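Local atomic coordinates of DR2417 (Deinococcus radiodurans, PDB entry 4XWW), a protein that acts as a dimeric RNase J, a metal-dependent exonuclease of the metallo-beta-lactamase superfamily that probably works 5'-3' in RNA maturation and decay. Residues A[403-406]-A[407-410]; A[27-30]-A[31-34]. One frame throughout, in Å; residues are numbered along the deposited sequence.

How the contacts relate
From the N terminus, contact 2 comes first: residues 27-34 form the loop between strands 19-23 and 34-39, adjacent strands of the eight-stranded sheet. Contact 1 follows far along the chain, where 403-410 leave strand 398-402 of the seven-stranded sheet and enter helix 406-417. The two are in series, neither nested nor crossed, yet their centres lie about 10 Å apart and they meet directly. The side chain of Gln409 packs on Met27 and Gly28, and Ile30 and Asn33 reach His403. Loops from the two sheets of the metallo-beta-lactamase fold are thus brought together beside a zinc ion and bound RNA.

Contact 1. Residues A[403-406]-A[407-410]; sequences HGEP and RHQI. With ZN (zinc ion), chain F.
Glu405 and His408 meet at the start of helix 406-417, where the chain turns from a zinc ligand into a capped helix. His403 opens the turn: its NE2 binds the zinc ion at 2.2 Å, with Asp88, His89 and a water 2.0 Å from the metal as the other ligands, and its ring packs on a sugar of the RNA. Gly404 follows, its CA 3.8 Å from ND1 of His408 near the edge of that ring. Glu405 is the N-cap residue; its backbone N lies near the ring plane and donates a bent bond to ND1 of His408 (3.0 Å), the side chain at N3 taking the N-cap N-H, as in one half of a capping box. Because ND1 accepts here, a neutral ring would carry its proton on NE2. With CG anti to its carbonyl carbon (chi1 -65°), the Glu405 side chain runs alongside this ring, carboxylate and ring planes 25° apart, and OE1 touches CE1 at 3.6 Å. CG of Arg407 lies over one face of the imidazole. OE1 accepts hydrogen bonds from Asn355 and Asn359 of the second subunit, while Arg407 forms a salt bridge through NE with Glu214 of its own chain and donates from NH1 to Asn355 and from its backbone N to Asn359 of that subunit, so the helix start belongs to the dimer interface. The carbonyl O of Glu405 takes the N-H of Gln409 almost straight and that of His408 only weakly. The carbonyl O of Pro406 accepts the N-H of Ile410 at 2.8 Å.

Contact 2. Residues A[27-30]-A[31-34]; sequences MGEI and GKNI. With nucleotides of chain C.
The glycine-rich loop between strands 19-23 and 34-39 of the metallo-beta-lactamase fold carries a salt bridge from Glu29 to Lys32 and presents Ile30 to the RNA near the zinc site. The two charged chains cross at about a right angle. Glu29 has CG wedged between its own N and carbonyl carbon (chi1 63°), and from there the extended chain carries the carboxylate to the lysine. NZ lies 2.8 Å from OE2, on the syn lone pair of that oxygen, and makes a weak bond to OE1 at 3.1 Å. A bend at the end of Lys32 (chi4 64°) turns the ammonium back onto the carboxylate, whose oxygens also lie close to the lysine CG and CE. OE2 is gripped further by Gly26 N and Asn431 ND2. Inside the turn, water 2 accepts the N-H of Gly31 at 3.0 Å and lies 2.9 Å from Glu29 O and 2.8 Å from Asn33 OD1; with further atoms nearby it has more acceptors in reach than protons. Asn33 ND2 in turn donates to the backbone of the zinc ligand Asp88. On the RNA side, CD1 of Ile30 sits over a face of the uracil of U2 of chain C, 3.5 Å from its N3, while CG2 is 3.4 Å from the ribose O2'. Ile30 thus meets base and ribose through van der Waals contact of its methyl groups, whereas the three donors on OE2, one of them an ammonium, would probably keep the Glu29 carboxylate ionised and its rotation fixed.

Contact 1. Residues A[403-406]-A[407-410]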
ATOM      1  N   HIS A 403      14.159 -14.420   8.379  1.00 18.56           N
ATOM      2  CA  HIS A 403      12.841 -14.334   7.728  1.00 15.76           C
ATOM      3  C   HIS A 403      12.051 -13.120   8.252  1.00 21.79           C
ATOM      4  O   HIS A 403      10.922 -13.233   8.754  1.00 19.38           O
ATOM      5  CB  HIS A 403      12.041 -15.647   7.941  1.00 16.89           C
ATOM      6  CG  HIS A 403      10.944 -15.882   6.939  1.00 16.64           C
ATOM      7  ND1 HIS A 403       9.739 -15.209   6.999  1.00 19.23           N
ATOM      8  CD2 HIS A 403      10.832 -16.750   5.906  1.00 18.45           C
ATOM      9  CE1 HIS A 403       8.947 -15.634   6.031  1.00 19.21           C
ATOM     10  NE2 HIS A 403       9.585 -16.560   5.344  1.00 22.21           N
ATOM     11  N   GLY A 404      12.677 -11.952   8.148  1.00 19.06           N
ATOM     12  CA  GLY A 404      12.046 -10.726   8.590  1.00 19.77           C
ATOM     13  C   GLY A 404      12.833  -9.538   8.108  1.00 16.78           C
ATOM     14  O   GLY A 404      14.027  -9.640   7.860  1.00 19.04           O
ATOM     15  N   GLU A 405      12.148  -8.404   7.987  1.00 17.86           N
ATOM     16  CA  GLU A 405      12.812  -7.127   7.743  1.00 18.18           C
ATOM     17  C   GLU A 405      13.517  -6.733   9.038  1.00 16.34           C
ATOM     18  O   GLU A 405      13.245  -7.319  10.068  1.00 16.37           O
ATOM     19  CB  GLU A 405      11.787  -6.086   7.313  1.00 17.66           C
ATOM     20  CG  GLU A 405      11.150  -6.438   5.973  1.00 21.40           C
ATOM     21  CD  GLU A 405       9.936  -5.588   5.639  1.00 22.81           C
ATOM     22  OE1 GLU A 405       9.433  -4.874   6.529  1.00 23.06           O
ATOM     23  OE2 GLU A 405       9.500  -5.644   4.471  1.00 28.45           O
ATOM     24  N   PRO A 406      14.402  -5.726   9.003  1.00 23.81           N
ATOM     25  CA  PRO A 406      15.089  -5.387  10.257  1.00 21.02           C
ATOM     26  C   PRO A 406      14.133  -5.134  11.434  1.00 20.84           C
ATOM     27  O   PRO A 406      14.453  -5.566  12.554  1.00 21.30           O
ATOM     28  CB  PRO A 406      15.883  -4.136   9.872  1.00 20.23           C
ATOM     29  CG  PRO A 406      16.230  -4.402   8.390  1.00 21.98           C
ATOM     30  CD  PRO A 406      14.907  -4.928   7.870  1.00 22.21           C
ATOM     31  N   ARG A 407      12.966  -4.529  11.203  1.00 17.73           N
ATOM     32  CA  ARG A 407      12.053  -4.304  12.321  1.00 15.68           C
ATOM     33  C   ARG A 407      11.654  -5.636  12.991  1.00 18.45           C
ATOM     34  O   ARG A 407      11.575  -5.738  14.219  1.00 22.23           O
ATOM     35  CB  ARG A 407      10.790  -3.524  11.878  1.00 16.72           C
ATOM     36  CG  ARG A 407      10.013  -4.163  10.737  1.00 21.69           C
ATOM     37  CD  ARG A 407       8.903  -3.271  10.249  1.00 17.63           C
ATOM     38  NE  ARG A 407       7.889  -3.106  11.285  1.00 17.66           N
ATOM     39  CZ  ARG A 407       6.850  -2.286  11.185  1.00 20.92           C
ATOM     40  NH1 ARG A 407       6.676  -1.560  10.087  1.00 21.72           N
ATOM     41  NH2 ARG A 407       5.985  -2.186  12.190  1.00 22.44           N
ATOM     42  N   HIS A 408      11.414  -6.659  12.182  1.00 19.14           N
ATOM     43  CA  HIS A 408      11.031  -7.970  12.685  1.00 19.80           C
ATOM     44  C   HIS A 408      12.184  -8.662  13.394  1.00 16.73           C
ATOM     45  O   HIS A 408      12.025  -9.216  14.481  1.00 17.03           O
ATOM     46  CB  HIS A 408      10.538  -8.840  11.528  1.00 18.61           C
ATOM     47  CG  HIS A 408       9.450  -8.180  10.744  1.00 19.10           C
ATOM     48  ND1 HIS A 408       9.537  -7.993   9.381  1.00 25.03           N
ATOM     49  CD2 HIS A 408       8.291  -7.615  11.138  1.00 19.45           C
ATOM     50  CE1 HIS A 408       8.451  -7.362   8.965  1.00 32.44           C
ATOM     51  NE2 HIS A 408       7.681  -7.110  10.005  1.00 23.09           N
ATOM     52  N   GLN A 409      13.340  -8.640  12.754  1.00 18.35           N
ATOM     53  CA  GLN A 409      14.531  -9.264  13.337  1.00 18.12           C
ATOM     54  C   GLN A 409      14.910  -8.657  14.676  1.00 19.05           C
ATOM     55  O   GLN A 409      15.250  -9.370  15.625  1.00 16.24           O
ATOM     56  CB  GLN A 409      15.711  -9.115  12.399  1.00 22.17           C
ATOM     57  CG  GLN A 409      15.666  -9.941  11.125  1.00 20.15           C
ATOM     58  CD  GLN A 409      16.807  -9.536  10.209  1.00 24.56           C
ATOM     59  OE1 GLN A 409      16.833  -8.415   9.683  1.00 21.34           O
ATOM     60  NE2 GLN A 409      17.772 -10.418  10.050  1.00 23.39           N
ATOM     61  N   ILE A 410      14.861  -7.326  14.743  1.00 21.71           N
ATOM     62  CA  ILE A 410      15.321  -6.624  15.940  1.00 18.33           C
ATOM     63  C   ILE A 410      14.327  -6.853  17.075  1.00 19.73           C
ATOM     64  O   ILE A 410      14.712  -7.051  18.234  1.00 20.30           O
ATOM     65  CB  ILE A 410      15.532  -5.126  15.641  1.00 22.93           C
ATOM     66  CG1 ILE A 410      16.761  -4.972  14.740  1.00 25.21           C
ATOM     67  CG2 ILE A 410      15.696  -4.337  16.928  1.00 18.86           C
ATOM     68  CD1 ILE A 410      16.983  -3.564  14.218  1.00 22.04           C
TER
HETATM   69 ZN    ZN F 602       8.809 -18.006   3.923  1.00 30.61          ZN
HETATM   70  O   HOH W   1       7.134 -18.885   4.639  1.00 16.45           O

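Contact 2. Residues A[27-30]-A[31-34]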
ATOM      1  N   MET A  27      17.250 -12.507   4.658  1.00 18.82           N
ATOM      2  CA  MET A  27      17.629 -11.732   5.834  1.00 20.43           C
ATOM      3  C   MET A  27      17.338 -10.251   5.582  1.00 20.61           C
ATOM      4  O   MET A  27      17.698  -9.725   4.532  1.00 23.49           O
ATOM      5  CB  MET A  27      19.114 -11.911   6.150  1.00 20.50           C
ATOM      6  CG  MET A  27      19.482 -13.238   6.809  1.00 20.50           C
ATOM      7  SD  MET A  27      18.864 -13.405   8.486  1.00 23.87           S
ATOM      8  CE  MET A  27      19.752 -14.894   8.994  1.00 27.12           C
ATOM      9  N   GLY A  28      16.694  -9.580   6.529  1.00 24.02           N
ATOM     10  CA  GLY A  28      16.395  -8.164   6.337  1.00 21.27           C
ATOM     11  C   GLY A  28      15.300  -7.936   5.306  1.00 23.15           C
ATOM     12  O   GLY A  28      15.109  -6.814   4.797  1.00 22.53           O
ATOM     13  N   GLU A  29      14.574  -9.011   5.008  1.00 21.66           N
ATOM     14  CA  GLU A  29      13.461  -8.996   4.062  1.00 19.62           C
ATOM     15  C   GLU A  29      12.596 -10.212   4.326  1.00 22.12           C
ATOM     16  O   GLU A  29      13.031 -11.172   4.976  1.00 20.45           O
ATOM     17  CB  GLU A  29      13.964  -9.045   2.621  1.00 21.56           C
ATOM     18  CG  GLU A  29      14.717 -10.357   2.314  1.00 24.03           C
ATOM     19  CD  GLU A  29      15.232 -10.427   0.894  1.00 28.01           C
ATOM     20  OE1 GLU A  29      14.701  -9.708   0.025  1.00 28.75           O
ATOM     21  OE2 GLU A  29      16.180 -11.200   0.645  1.00 22.17           O
ATOM     22  N   ILE A  30      11.389 -10.185   3.785  1.00 19.49           N
ATOM     23  CA  ILE A  30      10.566 -11.363   3.734  1.00 17.06           C
ATOM     24  C   ILE A  30      10.460 -11.781   2.264  1.00 25.19           C
ATOM     25  O   ILE A  30       9.769 -11.140   1.474  1.00 26.04           O
ATOM     26  CB  ILE A  30       9.202 -11.111   4.346  1.00 20.42           C
ATOM     27  CG1 ILE A  30       9.380 -10.758   5.829  1.00 23.34           C
ATOM     28  CG2 ILE A  30       8.315 -12.344   4.160  1.00 21.34           C
ATOM     29  CD1 ILE A  30       8.110 -10.483   6.567  1.00 30.34           C
ATOM     30  N   GLY A  31      11.176 -12.845   1.907  1.00 22.15           N
ATOM     31  CA  GLY A  31      11.247 -13.303   0.533  1.00 19.81           C
ATOM     32  C   GLY A  31      12.623 -13.795   0.109  1.00 22.16           C
ATOM     33  O   GLY A  31      13.637 -13.540   0.785  1.00 20.85           O
ATOM     34  N   LYS A  32      12.627 -14.482  -1.035  1.00 20.55           N
ATOM     35  CA  LYS A  32      13.787 -15.141  -1.665  1.00 19.03           C
ATOM     36  C   LYS A  32      14.801 -15.715  -0.682  1.00 19.34           C
ATOM     37  O   LYS A  32      15.996 -15.432  -0.755  1.00 20.07           O
ATOM     38  CB  LYS A  32      14.496 -14.197  -2.668  1.00 25.01           C
ATOM     39  CG  LYS A  32      15.028 -12.858  -2.145  1.00 26.23           C
ATOM     40  CD  LYS A  32      15.586 -12.028  -3.344  1.00 35.24           C
ATOM     41  CE  LYS A  32      15.905 -10.571  -2.973  1.00 28.77           C
ATOM     42  NZ  LYS A  32      17.002 -10.502  -1.954  1.00 24.20           N
ATOM     43  N   ASN A  33      14.308 -16.573   0.201  1.00 19.65           N
ATOM     44  CA  ASN A  33      15.143 -17.231   1.185  1.00 21.79           C
ATOM     45  C   ASN A  33      16.164 -18.159   0.552  1.00 20.12           C
ATOM     46  O   ASN A  33      15.824 -18.986  -0.306  1.00 21.73           O
ATOM     47  CB  ASN A  33      14.247 -17.987   2.159  1.00 17.92           C
ATOM     48  CG  ASN A  33      13.394 -17.041   2.986  1.00 20.69           C
ATOM     49  OD1 ASN A  33      13.893 -16.418   3.895  1.00 22.01           O
ATOM     50  ND2 ASN A  33      12.129 -16.905   2.642  1.00 21.98           N
ATOM     51  N   ILE A  34      17.420 -18.024   0.982  1.00 18.06           N
ATOM     52  CA  ILE A  34      18.481 -18.929   0.583  1.00 23.77           C
ATOM     53  C   ILE A  34      19.671 -18.717   1.520  1.00 26.48           C
ATOM     54  O   ILE A  34      20.183 -17.599   1.677  1.00 24.38           O
ATOM     55  CB  ILE A  34      18.902 -18.754  -0.902  1.00 24.27           C
ATOM     56  CG1 ILE A  34      20.146 -19.610  -1.194  1.00 21.69           C
ATOM     57  CG2 ILE A  34      19.129 -17.267  -1.259  1.00 21.12           C
ATOM     58  CD1 ILE A  34      20.451 -19.801  -2.680  1.00 21.79           C
TER
ATOM     59  P     U C   2       0.268 -14.875   7.000  1.00 27.37           P
ATOM     60  OP1   U C   2       0.199 -16.278   6.536  1.00 28.63           O
ATOM     61  OP2   U C   2       0.787 -14.573   8.353  1.00 31.19           O
ATOM     62  O5'   U C   2       1.142 -14.012   5.985  1.00 33.40           O
ATOM     63  C5'   U C   2       0.947 -14.098   4.564  1.00 30.51           C
ATOM     64  C4'   U C   2       2.270 -13.977   3.845  1.00 24.77           C
ATOM     65  O4'   U C   2       2.741 -12.600   3.897  1.00 29.14           O
ATOM     66  C3'   U C   2       3.409 -14.832   4.398  1.00 25.18           C
ATOM     67  O3'   U C   2       4.149 -15.364   3.311  1.00 30.94           O
ATOM     68  C2'   U C   2       4.280 -13.815   5.129  1.00 27.91           C
ATOM     69  O2'   U C   2       5.632 -14.211   5.218  1.00 25.61           O
ATOM     70  C1'   U C   2       4.110 -12.595   4.230  1.00 32.00           C
ATOM     71  N1    U C   2       4.433 -11.317   4.877  1.00 34.84           N
ATOM     72  C2    U C   2       5.146 -10.390   4.141  1.00 44.10           C
ATOM     73  O2    U C   2       5.504 -10.589   2.994  1.00 49.94           O
ATOM     74  N3    U C   2       5.424  -9.221   4.804  1.00 47.55           N
ATOM     75  C4    U C   2       5.073  -8.888   6.094  1.00 48.46           C
ATOM     76  O4    U C   2       5.398  -7.789   6.546  1.00 56.93           O
ATOM     77  C5    U C   2       4.341  -9.901   6.790  1.00 34.78           C
ATOM     78  C6    U C   2       4.053 -11.053   6.172  1.00 36.22           C
TER
HETATM   79  O   HOH W   2      12.645 -13.931   4.290  1.00 20.78           O